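Local coordinates for kinesin-like protein (Caenorhabditis elegans, PDB 5X3E) that probably works as a kinesin-6 motor, using ATP hydrolysis to drive movement along microtubules, at residues A94-F97 with E98-V102; Y163-A166 with L167-E171. All blocks are in the same frame, centred on the assembly; numbering follows the deposited sequence.

In the fold
Contact 1 (94-102) and contact 2 (163-171) lie on opposite sides of the centre of the chain, with nearest atoms about 20 Å apart. They share no helix or strand. Contact 1 is one stretch of helix 93-109 and is partly buried. Phe-97 and Ser-101 meet helix 141-152, Val-96 meets strand 86-87, and Thr-100 and Ser-101 meet strand 114-119. Glu-98 is exposed, and Arg-99 reaches out to Glu-37. Contact 2 is a surface hairpin made by strands 162-165 and 169-172, with Phe-170 turned into the protein. Backbone bonds run along the chain within the helix in contact 1. In contact 2 they cross between two antiparallel strands.

Contact 1 of 2, residues A94-F97 with E98-V102; sequences ATVF and ERTSV. With SO4 (sulfate ion), chain Q.
The carbonyl oxygen of Phe-97 takes two backbone N-H groups. Ser-101 N bonds to Phe-97 O at 2.8 Å, and Thr-100 N adds a weak, longer bond. Thr-100 N also gives a weak bond to Val-96 O, so its N-H is shared between two carbonyls. The preceding turn is more regular: Glu-98 N reaches Ala-94 O at 3.1 Å with an N-H...O angle of 166°, and Arg-99 N bonds to Thr-95 O. The Phe-97 ring follows the helix toward its next turn. Its CG is anti to the backbone N (chi1 168°), which brings CE1 to 3.6 Å from Ser-101 CB. CE2 of Phe-97 meets Val-102 CG2 at 4.3 Å. Helix 141-152 meets the same ring through Arg-144, Thr-145 and Val-148. Val-96 and Thr-100 lie side by side and point the same way, CG1 of Val-96 being 3.9 Å from Thr-100 OG1. CG of Glu-98 lies beside Ala-94 O, at 3.3 Å, and the chain runs on extended. The Arg-99 guanidinium has a sulfate, probably from the crystallisation liquor, at its edge, in plane, with weak bonds from NE. Its stronger partner is Glu-37, in a salt bridge to NH2. The chemistry implies a two-sided helix: Val-96, Phe-97, Thr-100 and Ser-101 form the buried side, and the charge of Arg-99 is probably balanced mainly by Glu-37.

Contact 2 of 2, residues Y163-A166 with L167-E171; sequences YPSA and LNTFE. With SO4 (sulfate ion), chain G.
Tyr-163 lays one face of its ring against the aliphatic start of Glu-171, with Glu-171 CB 3.3 Å from Tyr-163 CZ. The tyrosine CG stands between its own backbone N and carbonyl carbon (chi1 64°), which swings the ring across to the neighbouring strand. The Glu-171 chain bends at chi2 and passes on toward Ser-165, where CG lies 3.5 Å from Ser-165 CB. Its carboxylate bonds to Ser-321 through OE1. Beneath these side chains the two backbones pair. Glu-171 N bonds to Tyr-163 O at 2.9 Å. Tyr-163 N returns a bond to Glu-171 O. Closer to the turn, Ser-165 N meets Thr-169 O at 2.8 Å. Thr-169 N gives a weak bond back to Ser-165 O. The other face of the pair carries Pro-164 and Phe-170, whose CG and CE1 are 4.0 Å apart. Phe-170 continues inward to Phe-218 and Val-304. Leu-167 and Asn-168, both with left-handed helical backbone angles, carry the chain round the turn. Two antiparallel strands joined by a three-residue loop, 166-168, make a beta hairpin.

Contact 1 of 2, residues A94-F97 with E98-V102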
loop_
_atom_site.group_PDB
_atom_site.type_symbol
_atom_site.label_atom_id
_atom_site.label_comp_id
_atom_site.label_asym_id
_atom_site.label_seq_id
_atom_site.Cartn_x
_atom_site.Cartn_y
_atom_site.Cartn_z
ATOM N N ALA A 94 14.939 7.592 5.001
ATOM C CA ALA A 94 14.237 8.766 5.508
ATOM C C ALA A 94 13.905 9.739 4.383
ATOM O O ALA A 94 12.822 10.334 4.368
ATOM C CB ALA A 94 15.079 9.451 6.582
ATOM N N THR A 95 14.825 9.916 3.432
ATOM C CA THR A 95 14.559 10.821 2.319
ATOM C C THR A 95 13.456 10.279 1.421
ATOM O O THR A 95 12.558 11.025 1.010
ATOM C CB THR A 95 15.837 11.070 1.515
ATOM O OG1 THR A 95 16.804 11.729 2.342
ATOM C CG2 THR A 95 15.545 11.933 0.301
ATOM N N VAL A 96 13.508 8.982 1.110
ATOM C CA VAL A 96 12.444 8.354 0.333
ATOM C C VAL A 96 11.107 8.507 1.045
ATOM O O VAL A 96 10.120 8.953 0.455
ATOM C CB VAL A 96 12.768 6.875 0.066
ATOM C CG1 VAL A 96 11.557 6.170 -0.542
ATOM C CG2 VAL A 96 13.955 6.762 -0.858
ATOM N N PHE A 97 11.069 8.167 2.336
ATOM C CA PHE A 97 9.812 8.162 3.081
ATOM C C PHE A 97 9.132 9.530 3.058
ATOM O O PHE A 97 7.922 9.627 2.821
ATOM C CB PHE A 97 10.068 7.712 4.519
ATOM C CG PHE A 97 8.908 7.939 5.435
ATOM C CD1 PHE A 97 7.744 7.200 5.293
ATOM C CD2 PHE A 97 8.976 8.894 6.437
ATOM C CE1 PHE A 97 6.666 7.408 6.138
ATOM C CE2 PHE A 97 7.907 9.106 7.283
ATOM C CZ PHE A 97 6.751 8.361 7.136
ATOM N N GLU A 98 9.887 10.602 3.310
ATOM C CA GLU A 98 9.278 11.931 3.317
ATOM C C GLU A 98 8.768 12.324 1.934
ATOM O O GLU A 98 7.710 12.949 1.811
ATOM C CB GLU A 98 10.269 12.973 3.832
ATOM C CG GLU A 98 10.760 12.719 5.244
ATOM C CD GLU A 98 11.532 13.897 5.795
ATOM O OE1 GLU A 98 11.310 15.026 5.304
ATOM O OE2 GLU A 98 12.358 13.695 6.711
ATOM N N ARG A 99 9.518 11.989 0.887
ATOM C CA ARG A 99 9.156 12.366 -0.474
ATOM C C ARG A 99 8.070 11.468 -1.062
ATOM O O ARG A 99 7.405 11.859 -2.029
ATOM C CB ARG A 99 10.423 12.349 -1.342
ATOM C CG ARG A 99 10.256 12.833 -2.771
ATOM C CD ARG A 99 9.479 14.123 -2.837
ATOM N NE ARG A 99 9.227 14.530 -4.215
ATOM C CZ ARG A 99 8.261 14.028 -4.977
ATOM N NH1 ARG A 99 7.454 13.088 -4.499
ATOM N NH2 ARG A 99 8.100 14.462 -6.221
ATOM N N THR A 100 7.851 10.297 -0.472
ATOM C CA THR A 100 6.967 9.274 -1.006
ATOM C C THR A 100 5.690 9.080 -0.197
ATOM O O THR A 100 4.650 8.761 -0.779
ATOM C CB THR A 100 7.745 7.948 -1.108
ATOM O OG1 THR A 100 8.588 7.980 -2.265
ATOM C CG2 THR A 100 6.863 6.772 -1.206
ATOM N N SER A 101 5.723 9.311 1.121
ATOM C CA SER A 101 4.628 8.905 1.994
ATOM C C SER A 101 3.998 10.018 2.825
ATOM O O SER A 101 2.842 9.865 3.235
ATOM C CB SER A 101 5.102 7.808 2.955
ATOM O OG SER A 101 5.731 6.761 2.246
ATOM N N VAL A 102 4.702 11.124 3.083
ATOM C CA VAL A 102 4.189 12.111 4.033
ATOM C C VAL A 102 2.913 12.751 3.501
ATOM O O VAL A 102 1.954 12.973 4.252
ATOM C CB VAL A 102 5.272 13.159 4.366
ATOM C CG1 VAL A 102 4.654 14.413 4.973
ATOM C CG2 VAL A 102 6.285 12.574 5.331
HETATM S S SO4 Q . 11.818 17.296 -4.330
HETATM O O1 SO4 Q . 12.219 16.028 -3.721
HETATM O O2 SO4 Q . 13.001 18.126 -4.544
HETATM O O3 SO4 Q . 11.150 17.047 -5.607
HETATM O O4 SO4 Q . 10.902 17.995 -3.433
#

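Contact 2 of 2, residues Y163-A166 with L167-E171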
loop_
_atom_site.group_PDB
_atom_site.type_symbol
_atom_site.label_atom_id
_atom_site.label_comp_id
_atom_site.label_asym_id
_atom_site.label_seq_id
_atom_site.Cartn_x
_atom_site.Cartn_y
_atom_site.Cartn_z
ATOM N N TYR A 163 -16.053 -1.637 15.355
ATOM C CA TYR A 163 -15.800 -3.024 14.988
ATOM C C TYR A 163 -16.340 -3.288 13.590
ATOM O O TYR A 163 -17.376 -2.731 13.209
ATOM C CB TYR A 163 -16.413 -3.998 16.011
ATOM C CG TYR A 163 -17.925 -3.967 16.118
ATOM C CD1 TYR A 163 -18.572 -3.023 16.913
ATOM C CD2 TYR A 163 -18.704 -4.909 15.459
ATOM C CE1 TYR A 163 -19.950 -3.006 17.023
ATOM C CE2 TYR A 163 -20.084 -4.900 15.568
ATOM C CZ TYR A 163 -20.698 -3.950 16.351
ATOM O OH TYR A 163 -22.069 -3.936 16.451
ATOM N N PRO A 164 -15.671 -4.140 12.814
ATOM C CA PRO A 164 -16.106 -4.402 11.435
ATOM C C PRO A 164 -17.448 -5.113 11.384
ATOM O O PRO A 164 -17.736 -5.999 12.194
ATOM C CB PRO A 164 -14.996 -5.300 10.875
ATOM C CG PRO A 164 -13.868 -5.212 11.852
ATOM C CD PRO A 164 -14.475 -4.915 13.177
ATOM N N SER A 165 -18.269 -4.729 10.413
ATOM C CA SER A 165 -19.581 -5.331 10.228
ATOM C C SER A 165 -19.767 -5.670 8.754
ATOM O O SER A 165 -18.912 -5.374 7.912
ATOM C CB SER A 165 -20.694 -4.411 10.731
ATOM O OG SER A 165 -20.690 -3.185 10.025
ATOM N N ALA A 166 -20.913 -6.275 8.445
ATOM C CA ALA A 166 -21.144 -6.859 7.130
ATOM C C ALA A 166 -20.973 -5.832 6.016
ATOM O O ALA A 166 -21.204 -4.633 6.200
ATOM C CB ALA A 166 -22.545 -7.463 7.060
ATOM N N LEU A 167 -20.558 -6.327 4.849
ATOM C CA LEU A 167 -20.451 -5.528 3.628
ATOM C C LEU A 167 -19.575 -4.296 3.838
ATOM O O LEU A 167 -19.952 -3.167 3.515
ATOM C CB LEU A 167 -21.838 -5.139 3.110
ATOM C CG LEU A 167 -22.687 -6.307 2.607
ATOM C CD1 LEU A 167 -24.102 -5.868 2.290
ATOM C CD2 LEU A 167 -22.036 -6.924 1.379
ATOM N N ASN A 168 -18.387 -4.531 4.401
ATOM C CA ASN A 168 -17.317 -3.534 4.441
ATOM C C ASN A 168 -17.741 -2.271 5.199
ATOM O O ASN A 168 -17.539 -1.146 4.736
ATOM C CB ASN A 168 -16.863 -3.196 3.017
ATOM C CG ASN A 168 -15.565 -2.412 2.981
ATOM O OD1 ASN A 168 -14.609 -2.725 3.699
ATOM N ND2 ASN A 168 -15.530 -1.377 2.148
ATOM N N THR A 169 -18.338 -2.462 6.379
ATOM C CA THR A 169 -18.797 -1.355 7.217
ATOM C C THR A 169 -18.216 -1.492 8.625
ATOM O O THR A 169 -17.533 -2.471 8.949
ATOM C CB THR A 169 -20.332 -1.285 7.265
ATOM O OG1 THR A 169 -20.861 -2.517 7.774
ATOM C CG2 THR A 169 -20.926 -1.006 5.889
ATOM N N PHE A 170 -18.475 -0.483 9.465
ATOM C CA PHE A 170 -18.081 -0.496 10.871
ATOM C C PHE A 170 -19.256 -0.077 11.744
ATOM O O PHE A 170 -20.037 0.799 11.363
ATOM C CB PHE A 170 -16.870 0.426 11.131
ATOM C CG PHE A 170 -15.592 -0.084 10.533
ATOM C CD1 PHE A 170 -14.751 -0.913 11.263
ATOM C CD2 PHE A 170 -15.254 0.222 9.229
ATOM C CE1 PHE A 170 -13.582 -1.415 10.702
ATOM C CE2 PHE A 170 -14.089 -0.275 8.662
ATOM C CZ PHE A 170 -13.251 -1.094 9.396
ATOM N N GLU A 171 -19.379 -0.700 12.911
ATOM C CA GLU A 171 -20.413 -0.362 13.877
ATOM C C GLU A 171 -19.763 0.127 15.165
ATOM O O GLU A 171 -18.537 0.154 15.292
ATOM C CB GLU A 171 -21.326 -1.560 14.154
ATOM C CG GLU A 171 -22.054 -2.104 12.943
ATOM C CD GLU A 171 -23.026 -1.113 12.345
ATOM O OE1 GLU A 171 -23.510 -0.233 13.089
ATOM O OE2 GLU A 171 -23.304 -1.213 11.131
HETATM S S SO4 G . -19.113 2.603 7.419
HETATM O O1 SO4 G . -19.398 3.920 7.980
HETATM O O2 SO4 G . -18.215 2.751 6.282
HETATM O O3 SO4 G . -18.513 1.738 8.429
HETATM O O4 SO4 G . -20.369 2.009 6.971
#